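Local coordinates for protein 2-hydroxyethylphosphonate dioxygenase (PDB 4YAR) that uses one ferrous iron per subunit and O2 to split 2-hydroxyethylphosphonate into hydroxymethylphosphonate and formate in the biosynthesis of the antibiotic bialaphos, at residues 6-9 with 10-14; 15-19 with 20-24; 27-30 with 31-34; 417-420 with 421-424. The protein carries 1 engineered substitution. One frame throughout, in Å; residues are numbered along the deposited sequence.

Contact 1: residues 6-9 with 10-14; sequences FKLA and HWMNA
Leu8 and Met12 lie one helical turn apart and meet on the buried side of helix 5-15. Their side chains run obliquely past each other, and Met12 SD comes to 4.0 Å from Leu8 CG. Met12 CG stands beside its own backbone N (chi1 -67°). From there the chain bends at its last torsion. Met12 CG also rests on the carbonyl of Leu8, 3.4 Å from Leu8 O. Leu8 continues inward to Leu33 and Leu36 of helix 30-36 and to Leu37 and Leu56. This is the first helix of the N-terminal Cro/C1-type helix-turn-helix domain, and its apolar stripe faces the small helical core. Trp11 leaves the helix on another side. Its indole CD1 lies 3.2 Å from Lys7 O, and the ring reaches Val58 and Gln62. His10 CD2 sits over one face of that indole, 3.4 Å above its plane and off toward the rim. Regular i to i+4 backbone bonds hold the turn: Met12 N to Leu8 O is 2.9 Å with a nearly straight N-H (172°), and Asn13 N to Ala9 O is 2.8 Å. Lys7 NZ is hydrogen-bonded to the carbonyl of Ala64.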
loop_
_atom_site.group_PDB
_atom_site.type_symbol
_atom_site.label_atom_id
_atom_site.label_comp_id
_atom_site.label_asym_id
_atom_site.label_seq_id
_atom_site.Cartn_x
_atom_site.Cartn_y
_atom_site.Cartn_z
ATOM N N PHE A 6 -18.130 13.264 -10.641
ATOM C CA PHE A 6 -18.359 12.985 -9.186
ATOM C C PHE A 6 -17.893 14.155 -8.332
ATOM O O PHE A 6 -18.557 14.567 -7.359
ATOM C CB PHE A 6 -17.617 11.700 -8.784
ATOM C CG PHE A 6 -17.846 11.283 -7.365
ATOM C CD1 PHE A 6 -19.134 10.996 -6.922
ATOM C CD2 PHE A 6 -16.763 11.135 -6.467
ATOM C CE1 PHE A 6 -19.360 10.580 -5.635
ATOM C CE2 PHE A 6 -17.006 10.715 -5.164
ATOM C CZ PHE A 6 -18.308 10.477 -4.748
ATOM N N LYS A 7 -16.751 14.705 -8.718
ATOM C CA LYS A 7 -16.161 15.771 -7.990
ATOM C C LYS A 7 -16.947 17.054 -8.264
ATOM O O LYS A 7 -17.104 17.899 -7.388
ATOM C CB LYS A 7 -14.682 15.933 -8.359
ATOM C CG LYS A 7 -13.776 14.849 -7.790
ATOM C CD LYS A 7 -12.378 15.031 -8.347
ATOM C CE LYS A 7 -11.387 14.044 -7.758
ATOM N NZ LYS A 7 -10.043 14.284 -8.359
ATOM N N LEU A 8 -17.459 17.190 -9.482
ATOM C CA LEU A 8 -18.172 18.424 -9.855
ATOM C C LEU A 8 -19.508 18.467 -9.116
ATOM O O LEU A 8 -19.891 19.495 -8.504
ATOM C CB LEU A 8 -18.355 18.476 -11.409
ATOM C CG LEU A 8 -19.258 19.602 -11.944
ATOM C CD1 LEU A 8 -18.707 20.937 -11.567
ATOM C CD2 LEU A 8 -19.434 19.484 -13.458
ATOM N N ALA A 9 -20.215 17.348 -9.143
ATOM C CA ALA A 9 -21.489 17.226 -8.468
ATOM C C ALA A 9 -21.298 17.465 -6.983
ATOM O O ALA A 9 -22.084 18.193 -6.387
ATOM C CB ALA A 9 -22.155 15.879 -8.734
ATOM N N HIS A 10 -20.264 16.865 -6.397
ATOM C CA HIS A 10 -19.938 17.084 -4.967
ATOM C C HIS A 10 -19.816 18.575 -4.605
ATOM O O HIS A 10 -20.386 19.059 -3.627
ATOM C CB HIS A 10 -18.611 16.346 -4.582
ATOM C CG HIS A 10 -18.020 16.830 -3.296
ATOM N ND1 HIS A 10 -18.604 16.580 -2.071
ATOM C CD2 HIS A 10 -16.952 17.611 -3.046
ATOM C CE1 HIS A 10 -17.901 17.176 -1.122
ATOM N NE2 HIS A 10 -16.903 17.822 -1.689
ATOM N N TRP A 11 -19.101 19.344 -5.433
ATOM C CA TRP A 11 -18.893 20.774 -5.135
ATOM C C TRP A 11 -20.094 21.624 -5.438
ATOM O O TRP A 11 -20.409 22.570 -4.695
ATOM C CB TRP A 11 -17.613 21.313 -5.792
ATOM C CG TRP A 11 -16.407 20.816 -5.064
ATOM C CD1 TRP A 11 -15.507 19.886 -5.487
ATOM C CD2 TRP A 11 -16.029 21.166 -3.734
ATOM N NE1 TRP A 11 -14.591 19.623 -4.504
ATOM C CE2 TRP A 11 -14.868 20.417 -3.422
ATOM C CE3 TRP A 11 -16.545 22.051 -2.779
ATOM C CZ2 TRP A 11 -14.223 20.511 -2.195
ATOM C CZ3 TRP A 11 -15.887 22.131 -1.522
ATOM C CH2 TRP A 11 -14.740 21.393 -1.271
ATOM N N MET A 12 -20.840 21.282 -6.465
ATOM C CA MET A 12 -22.125 21.927 -6.640
ATOM C C MET A 12 -23.028 21.698 -5.450
ATOM O O MET A 12 -23.663 22.642 -4.962
ATOM C CB MET A 12 -22.841 21.472 -7.913
ATOM C CG MET A 12 -22.131 21.914 -9.192
ATOM S SD MET A 12 -22.778 20.944 -10.608
ATOM C CE MET A 12 -24.469 21.472 -10.680
ATOM N N ASN A 13 -23.114 20.452 -5.001
ATOM C CA ASN A 13 -23.920 20.189 -3.800
ATOM C C ASN A 13 -23.395 20.935 -2.554
ATOM O O ASN A 13 -24.185 21.487 -1.741
ATOM C CB ASN A 13 -23.955 18.705 -3.526
ATOM C CG ASN A 13 -24.637 18.419 -2.215
ATOM O OD1 ASN A 13 -23.994 18.138 -1.185
ATOM N ND2 ASN A 13 -25.927 18.565 -2.221
ATOM N N ALA A 14 -22.088 21.002 -2.415
ATOM C CA ALA A 14 -21.497 21.713 -1.256
ATOM C C ALA A 14 -21.860 23.165 -1.209
ATOM O O ALA A 14 -22.141 23.699 -0.149
ATOM C CB ALA A 14 -20.019 21.549 -1.226
#

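Contact 2: residues 15-19 with 20-24; sequences RKYTA and AQTAD
Thr18 O takes two bonds from one residue, Thr22. The backbone N of Thr22 donates to Thr18 O at 2.8 Å. The hydroxyl of Thr22 donates as well, with OG1 3.0 Å from Thr18 O. The two donors reach the oxygen from opposite faces of its carbonyl plane, and the hydroxyl lies well above that plane rather than on a lone pair. Thr22 OG1 is turned back beside its own backbone N (chi1 -63°), which aims it at the preceding turn. There it also touches Tyr17 CB at 3.2 Å, near the plane of the Tyr17 ring. The Tyr17 and Thr22 side chains cross at about a right angle. Arg15 CB packs over the centre of one face of the tyrosine ring, and Tyr17 also touches Leu56.

Thr18 and Gln21 bind each other in both directions. Gln21 OE1 accepts from Thr18 N at 2.8 Å, in the amide plane and on a lone pair, with a nearly straight N-H (170°). In return Gln21 N donates to Thr18 OG1 at 3.1 Å. The hydroxyl can serve because it sits between the backbone N and the carbonyl carbon (chi1 64°), facing the start of the helix. Ala19, Thr22 and Ala23 pack against helix 30-36. Lys16, which binds substrate in a site shared between the dimer partners, has its CB directed away from residues 20-24. Its positive phi closes helix 5-15 in a Schellman motif. The reciprocal Thr18-Gln21 pair is a capping box that starts helix 19-26, the first helix of the predicted DNA-binding helix-turn-helix.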
loop_
_atom_site.group_PDB
_atom_site.type_symbol
_atom_site.label_atom_id
_atom_site.label_comp_id
_atom_site.label_asym_id
_atom_site.label_seq_id
_atom_site.Cartn_x
_atom_site.Cartn_y
_atom_site.Cartn_z
ATOM N N ARG A 15 -21.888 23.819 -2.363
ATOM C CA ARG A 15 -22.319 25.202 -2.450
ATOM C C ARG A 15 -23.837 25.426 -2.471
ATOM O O ARG A 15 -24.280 26.559 -2.378
ATOM C CB ARG A 15 -21.679 25.844 -3.725
ATOM C CG ARG A 15 -20.165 25.684 -3.818
ATOM C CD ARG A 15 -19.417 26.115 -2.545
ATOM N NE ARG A 15 -17.984 26.128 -2.750
ATOM C CZ ARG A 15 -17.030 25.794 -1.869
ATOM N NH1 ARG A 15 -17.340 25.382 -0.643
ATOM N NH2 ARG A 15 -15.752 25.817 -2.258
ATOM N N LYS A 16 -24.617 24.353 -2.616
ATOM C CA LYS A 16 -26.057 24.364 -2.909
ATOM C C LYS A 16 -26.438 25.150 -4.155
ATOM O O LYS A 16 -27.457 25.865 -4.145
ATOM C CB LYS A 16 -26.924 24.857 -1.709
ATOM C CG LYS A 16 -26.587 24.242 -0.362
ATOM C CD LYS A 16 -27.579 24.699 0.720
ATOM C CE LYS A 16 -27.456 23.889 1.991
ATOM N NZ LYS A 16 -27.667 22.412 1.809
ATOM N N TYR A 17 -25.668 24.992 -5.240
ATOM C CA TYR A 17 -26.032 25.545 -6.516
ATOM C C TYR A 17 -26.672 24.489 -7.442
ATOM O O TYR A 17 -26.184 23.348 -7.553
ATOM C CB TYR A 17 -24.818 26.110 -7.261
ATOM C CG TYR A 17 -23.976 27.161 -6.585
ATOM C CD1 TYR A 17 -24.490 28.030 -5.613
ATOM C CD2 TYR A 17 -22.676 27.346 -6.995
ATOM C CE1 TYR A 17 -23.691 28.997 -5.037
ATOM C CE2 TYR A 17 -21.866 28.296 -6.430
ATOM C CZ TYR A 17 -22.387 29.133 -5.453
ATOM O OH TYR A 17 -21.554 30.080 -4.912
ATOM N N THR A 18 -27.733 24.889 -8.141
ATOM C CA THR A 18 -28.314 24.028 -9.175
ATOM C C THR A 18 -27.398 24.059 -10.404
ATOM O O THR A 18 -26.470 24.848 -10.478
ATOM C CB THR A 18 -29.710 24.471 -9.604
ATOM O OG1 THR A 18 -29.634 25.762 -10.219
ATOM C CG2 THR A 18 -30.647 24.537 -8.382
ATOM N N ALA A 19 -27.640 23.114 -11.295
ATOM C CA ALA A 19 -27.016 23.067 -12.600
ATOM C C ALA A 19 -27.123 24.433 -13.257
ATOM O O ALA A 19 -26.132 25.008 -13.688
ATOM C CB ALA A 19 -27.761 22.040 -13.444
ATOM N N ALA A 20 -28.338 24.973 -13.306
ATOM C CA ALA A 20 -28.544 26.273 -13.937
ATOM C C ALA A 20 -27.763 27.400 -13.290
ATOM O O ALA A 20 -27.248 28.273 -13.998
ATOM C CB ALA A 20 -30.032 26.642 -13.983
ATOM N N GLN A 21 -27.692 27.398 -11.958
ATOM C CA GLN A 21 -27.036 28.448 -11.242
ATOM C C GLN A 21 -25.570 28.338 -11.447
ATOM O O GLN A 21 -24.889 29.349 -11.514
ATOM C CB GLN A 21 -27.302 28.373 -9.725
ATOM C CG GLN A 21 -28.665 28.858 -9.282
ATOM C CD GLN A 21 -29.014 28.491 -7.841
ATOM O OE1 GLN A 21 -28.683 27.417 -7.359
ATOM N NE2 GLN A 21 -29.770 29.364 -7.184
ATOM N N THR A 22 -25.059 27.114 -11.448
ATOM C CA THR A 22 -23.615 26.882 -11.640
ATOM C C THR A 22 -23.207 27.431 -13.048
ATOM O O THR A 22 -22.237 28.153 -13.189
ATOM C CB THR A 22 -23.263 25.397 -11.397
ATOM O OG1 THR A 22 -23.562 25.065 -10.002
ATOM C CG2 THR A 22 -21.817 25.143 -11.639
ATOM N N ALA A 23 -24.011 27.096 -14.052
ATOM C CA ALA A 23 -23.718 27.517 -15.437
ATOM C C ALA A 23 -23.667 29.053 -15.536
ATOM O O ALA A 23 -22.722 29.622 -16.145
ATOM C CB ALA A 23 -24.731 26.903 -16.391
ATOM N N ASP A 24 -24.635 29.711 -14.886
ATOM C CA ASP A 24 -24.775 31.157 -14.955
ATOM C C ASP A 24 -23.635 31.841 -14.256
ATOM O O ASP A 24 -22.999 32.759 -14.783
ATOM C CB ASP A 24 -26.140 31.610 -14.412
ATOM C CG ASP A 24 -27.297 31.349 -15.418
ATOM O OD1 ASP A 24 -27.031 30.925 -16.571
ATOM O OD2 ASP A 24 -28.469 31.571 -15.065
#

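Contact 3: residues 27-30 with 31-34; sequences GLPL and DDLR. With CD (cadmium ion), chain F.
The backbone passes from extended angles at Leu28 and Pro29 into helix 30-36, with Pro29 at the N-cap and Pro29 O accepting from Leu33 N at 3.3 Å. This is the turn and the start of the second helix of the helix-turn-helix, assigned to DNA binding by similarity. Gly27 ends helix 19-26 just before it, with positive phi in a Schellman motif. Leu30 O accepts from Arg34 N, so regular helical bonding follows at once.

Pro29 meets both aspartates of the first turn. Its ring lies against the Asp32 carboxylate, with Pro29 CG 3.6 Å from Asp32 OD2. On the Asp31 side, Pro29 CB lies 3.3 Å from Asp31 OD1. Asp31 CG stands between its backbone N and carbonyl carbon (chi1 58°), which folds the carboxylate back over the helix start. Its OD1 also takes a weak bond from Asp32 N. Leu30 and Arg34 cross one turn apart, and Leu30 CD1 touches Arg34 CG at 3.9 Å. Leu30 reaches Ala19. Leu33 points inward to Thr22 and Ala23 of helix 19-26 and to Leu52 of helix 49-55.

The Asp32 carboxylate binds a cadmium ion with both oxygens, OD1 at 2.3 Å and OD2 at 2.5 Å. This ion is not at the iron site, which includes His129 and His182. Asp32 OD1 also accepts from Arg35 NH2, so one oxygen serves metal and guanidinium together. Waters are modelled on the ion too, though one sits too close to Asp32 OD2 to be trusted. Another, 2.3 Å from the cadmium ion, donates to Asp31 OD1 at 2.7 Å and ties the second carboxylate to the metal.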
loop_
_atom_site.group_PDB
_atom_site.type_symbol
_atom_site.label_atom_id
_atom_site.label_comp_id
_atom_site.label_asym_id
_atom_site.label_seq_id
_atom_site.Cartn_x
_atom_site.Cartn_y
_atom_site.Cartn_z
ATOM N N GLY A 27 -20.504 31.339 -16.349
ATOM C CA GLY A 27 -20.636 31.911 -17.674
ATOM C C GLY A 27 -20.625 30.850 -18.741
ATOM O O GLY A 27 -20.080 31.047 -19.807
ATOM N N LEU A 28 -21.223 29.722 -18.457
ATOM C CA LEU A 28 -21.070 28.571 -19.329
ATOM C C LEU A 28 -22.399 28.115 -19.850
ATOM O O LEU A 28 -23.375 28.212 -19.183
ATOM C CB LEU A 28 -20.410 27.417 -18.598
ATOM C CG LEU A 28 -18.937 27.586 -18.236
ATOM C CD1 LEU A 28 -18.429 26.297 -17.604
ATOM C CD2 LEU A 28 -18.085 27.929 -19.483
ATOM N N PRO A 29 -22.422 27.546 -21.058
ATOM C CA PRO A 29 -23.648 26.939 -21.544
ATOM C C PRO A 29 -24.134 25.834 -20.638
ATOM O O PRO A 29 -23.355 24.975 -20.242
ATOM C CB PRO A 29 -23.235 26.317 -22.886
ATOM C CG PRO A 29 -22.055 27.081 -23.313
ATOM C CD PRO A 29 -21.322 27.489 -22.046
ATOM N N LEU A 30 -25.410 25.823 -20.361
ATOM C CA LEU A 30 -25.994 24.824 -19.484
ATOM C C LEU A 30 -25.867 23.429 -20.022
ATOM O O LEU A 30 -25.525 22.516 -19.272
ATOM C CB LEU A 30 -27.447 25.146 -19.199
ATOM C CG LEU A 30 -28.227 24.172 -18.324
ATOM C CD1 LEU A 30 -27.474 23.749 -17.053
ATOM C CD2 LEU A 30 -29.540 24.875 -17.969
ATOM N N ASP A 31 -26.116 23.261 -21.325
ATOM C CA ASP A 31 -25.984 21.980 -21.978
ATOM C C ASP A 31 -24.619 21.399 -21.802
ATOM O O ASP A 31 -24.484 20.197 -21.598
ATOM C CB ASP A 31 -26.448 21.984 -23.478
ATOM C CG ASP A 31 -25.720 22.995 -24.405
ATOM O OD1 ASP A 31 -24.716 23.642 -24.056
ATOM O OD2 ASP A 31 -26.222 23.154 -25.560
ATOM N N ASP A 32 -23.594 22.248 -21.836
ATOM C CA ASP A 32 -22.244 21.781 -21.560
ATOM C C ASP A 32 -22.100 21.233 -20.113
ATOM O O ASP A 32 -21.513 20.171 -19.871
ATOM C CB ASP A 32 -21.229 22.887 -21.802
ATOM C CG ASP A 32 -20.896 23.108 -23.286
ATOM O OD1 ASP A 32 -21.322 22.357 -24.178
ATOM O OD2 ASP A 32 -20.154 24.077 -23.497
ATOM N N LEU A 33 -22.660 21.942 -19.147
ATOM C CA LEU A 33 -22.567 21.473 -17.752
ATOM C C LEU A 33 -23.356 20.188 -17.505
ATOM O O LEU A 33 -22.861 19.292 -16.805
ATOM C CB LEU A 33 -23.044 22.547 -16.792
ATOM C CG LEU A 33 -22.843 22.261 -15.292
ATOM C CD1 LEU A 33 -21.396 22.038 -14.912
ATOM C CD2 LEU A 33 -23.329 23.496 -14.589
ATOM N N ARG A 34 -24.552 20.073 -18.089
ATOM C CA ARG A 34 -25.342 18.833 -17.996
ATOM C C ARG A 34 -24.572 17.667 -18.574
ATOM O O ARG A 34 -24.595 16.556 -18.010
ATOM C CB ARG A 34 -26.704 18.985 -18.684
ATOM C CG ARG A 34 -27.631 19.974 -17.972
ATOM C CD ARG A 34 -29.089 19.859 -18.413
ATOM N NE ARG A 34 -29.487 18.444 -18.462
ATOM C CZ ARG A 34 -29.809 17.736 -19.556
ATOM N NH1 ARG A 34 -29.874 18.287 -20.778
ATOM N NH2 ARG A 34 -30.108 16.446 -19.418
HETATM CD CD CD F . -20.662 23.748 -25.912
HETATM O O HOH W 1 -22.835 24.432 -25.768
HETATM O O HOH W 2 -18.848 22.868 -25.886
HETATM O O HOH W 3 -20.082 25.110 -24.700
#

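Contact 4: residues 417-420 with 421-424; sequences LELT and NTFE
Glu418 O receives the hydroxyl of Thr422, with OG1 2.8 Å away. The hydroxyl stands above the carbonyl plane, 42° out of it, and not on a lone pair. Thr422 OG1 lies beside its own backbone N (chi1 -58°), and this turns it back onto the last helical turn. The same carbonyl takes a weak, bent bond from Asn421 N at 2.9 Å. A second weak bond joins Thr422 N to Leu419 O at 3.3 Å. The side chains of Glu418 and Thr422 cross at about a right angle, and Glu418 OE2 stays 4.0 Å from Thr422 OG1. Asn421 CB packs on the same Glu418 O at 3.5 Å.

Asn421 ND2 is hydrogen-bonded to Asp286 OD2. Thr420 OG1 is bonded to Arg288 NH2, and Leu417 packs on Asp286 and Val289. Leu419 touches Leu411 and Pro425, while Thr422 touches Thr428 of helix 425-430. Glu424 stands at the N-cap of that helix. Weak i to i+3 bonds and a threonine hydroxyl take up the carbonyls of Glu418 and Leu419, as where a helix frays into a surface link, here between helix 413-420 and helix 425-430.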
loop_
_atom_site.group_PDB
_atom_site.type_symbol
_atom_site.label_atom_id
_atom_site.label_comp_id
_atom_site.label_asym_id
_atom_site.label_seq_id
_atom_site.Cartn_x
_atom_site.Cartn_y
_atom_site.Cartn_z
ATOM N N LEU A 417 -12.309 -1.051 7.712
ATOM C CA LEU A 417 -12.888 -0.589 8.972
ATOM C C LEU A 417 -14.103 0.267 8.713
ATOM O O LEU A 417 -15.159 0.125 9.317
ATOM C CB LEU A 417 -11.819 0.162 9.771
ATOM C CG LEU A 417 -12.238 0.694 11.144
ATOM C CD1 LEU A 417 -12.187 -0.421 12.155
ATOM C CD2 LEU A 417 -11.289 1.774 11.549
ATOM N N GLU A 418 -14.027 1.193 7.774
ATOM C CA GLU A 418 -15.171 2.022 7.455
ATOM C C GLU A 418 -16.307 1.249 6.789
ATOM O O GLU A 418 -17.470 1.559 6.996
ATOM C CB GLU A 418 -14.703 3.156 6.531
ATOM C CG GLU A 418 -15.775 4.038 5.994
ATOM C CD GLU A 418 -16.412 4.997 6.992
ATOM O OE1 GLU A 418 -15.836 5.290 8.041
ATOM O OE2 GLU A 418 -17.462 5.569 6.610
ATOM N N LEU A 419 -15.994 0.240 5.977
ATOM C CA LEU A 419 -17.028 -0.424 5.243
ATOM C C LEU A 419 -17.873 -1.255 6.167
ATOM O O LEU A 419 -19.059 -1.424 5.914
ATOM C CB LEU A 419 -16.422 -1.323 4.135
ATOM C CG LEU A 419 -15.950 -0.489 2.940
ATOM C CD1 LEU A 419 -15.095 -1.384 2.065
ATOM C CD2 LEU A 419 -17.112 0.089 2.152
ATOM N N THR A 420 -17.278 -1.745 7.234
ATOM C CA THR A 420 -18.068 -2.365 8.297
ATOM C C THR A 420 -19.017 -1.368 9.094
ATOM O O THR A 420 -20.052 -1.774 9.604
ATOM C CB THR A 420 -17.178 -3.279 9.151
ATOM O OG1 THR A 420 -16.097 -2.560 9.768
ATOM C CG2 THR A 420 -16.566 -4.375 8.297
ATOM N N ASN A 421 -18.714 -0.073 9.101
ATOM C CA ASN A 421 -19.617 1.028 9.612
ATOM C C ASN A 421 -20.566 1.630 8.581
ATOM O O ASN A 421 -21.177 2.693 8.800
ATOM C CB ASN A 421 -18.742 2.172 10.160
ATOM C CG ASN A 421 -18.108 1.850 11.518
ATOM O OD1 ASN A 421 -18.705 1.147 12.351
ATOM N ND2 ASN A 421 -16.928 2.362 11.751
ATOM N N THR A 422 -20.692 1.039 7.409
ATOM C CA THR A 422 -21.464 1.679 6.378
ATOM C C THR A 422 -22.792 0.923 6.200
ATOM O O THR A 422 -22.753 -0.313 6.098
ATOM C CB THR A 422 -20.705 1.704 5.047
ATOM O OG1 THR A 422 -19.448 2.385 5.201
ATOM C CG2 THR A 422 -21.518 2.428 4.000
ATOM N N PHE A 423 -23.952 1.646 6.190
ATOM C CA PHE A 423 -25.254 1.071 5.755
ATOM C C PHE A 423 -25.110 0.634 4.313
ATOM O O PHE A 423 -24.850 1.512 3.471
ATOM C CB PHE A 423 -26.409 2.113 5.626
ATOM C CG PHE A 423 -26.839 2.792 6.886
ATOM C CD1 PHE A 423 -27.082 2.077 8.021
ATOM C CD2 PHE A 423 -27.094 4.167 6.907
ATOM C CE1 PHE A 423 -27.503 2.704 9.195
ATOM C CE2 PHE A 423 -27.516 4.796 8.073
ATOM C CZ PHE A 423 -27.720 4.067 9.220
ATOM N N GLU A 424 -25.365 -0.636 3.993
ATOM C CA GLU A 424 -25.445 -1.082 2.582
ATOM C C GLU A 424 -24.334 -0.457 1.772
ATOM O O GLU A 424 -24.557 0.426 0.955
ATOM C CB GLU A 424 -26.791 -0.718 1.946
ATOM C CG GLU A 424 -28.041 -1.132 2.736
ATOM C CD GLU A 424 -28.303 -2.618 2.737
ATOM O OE1 GLU A 424 -27.388 -3.394 2.363
ATOM O OE2 GLU A 424 -29.433 -3.009 3.116
#

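How the contacts relate
Contacts 1, 2 and 3 follow one another through a single Cro/C1-type domain. Contact 4 lies elsewhere, with no touch to any of them; its centre is about 23 Å from that of contact 1. The first three share one partly buried core. Met12 of contact 1 packs on Ala19 and Thr22 of contact 2, while Leu33 of contact 3 meets Leu8 and Thr22. Contact 1 lies wholly within a helix and relies on backbone bonds and apolar packing. Contacts 2 and 3 both start helices, one by a polar capping box, the other with proline at the N-cap; its Asp32 carries a cadmium ion in this crystal. Contact 4 ends a helix at the surface, with weaker backbone bonds.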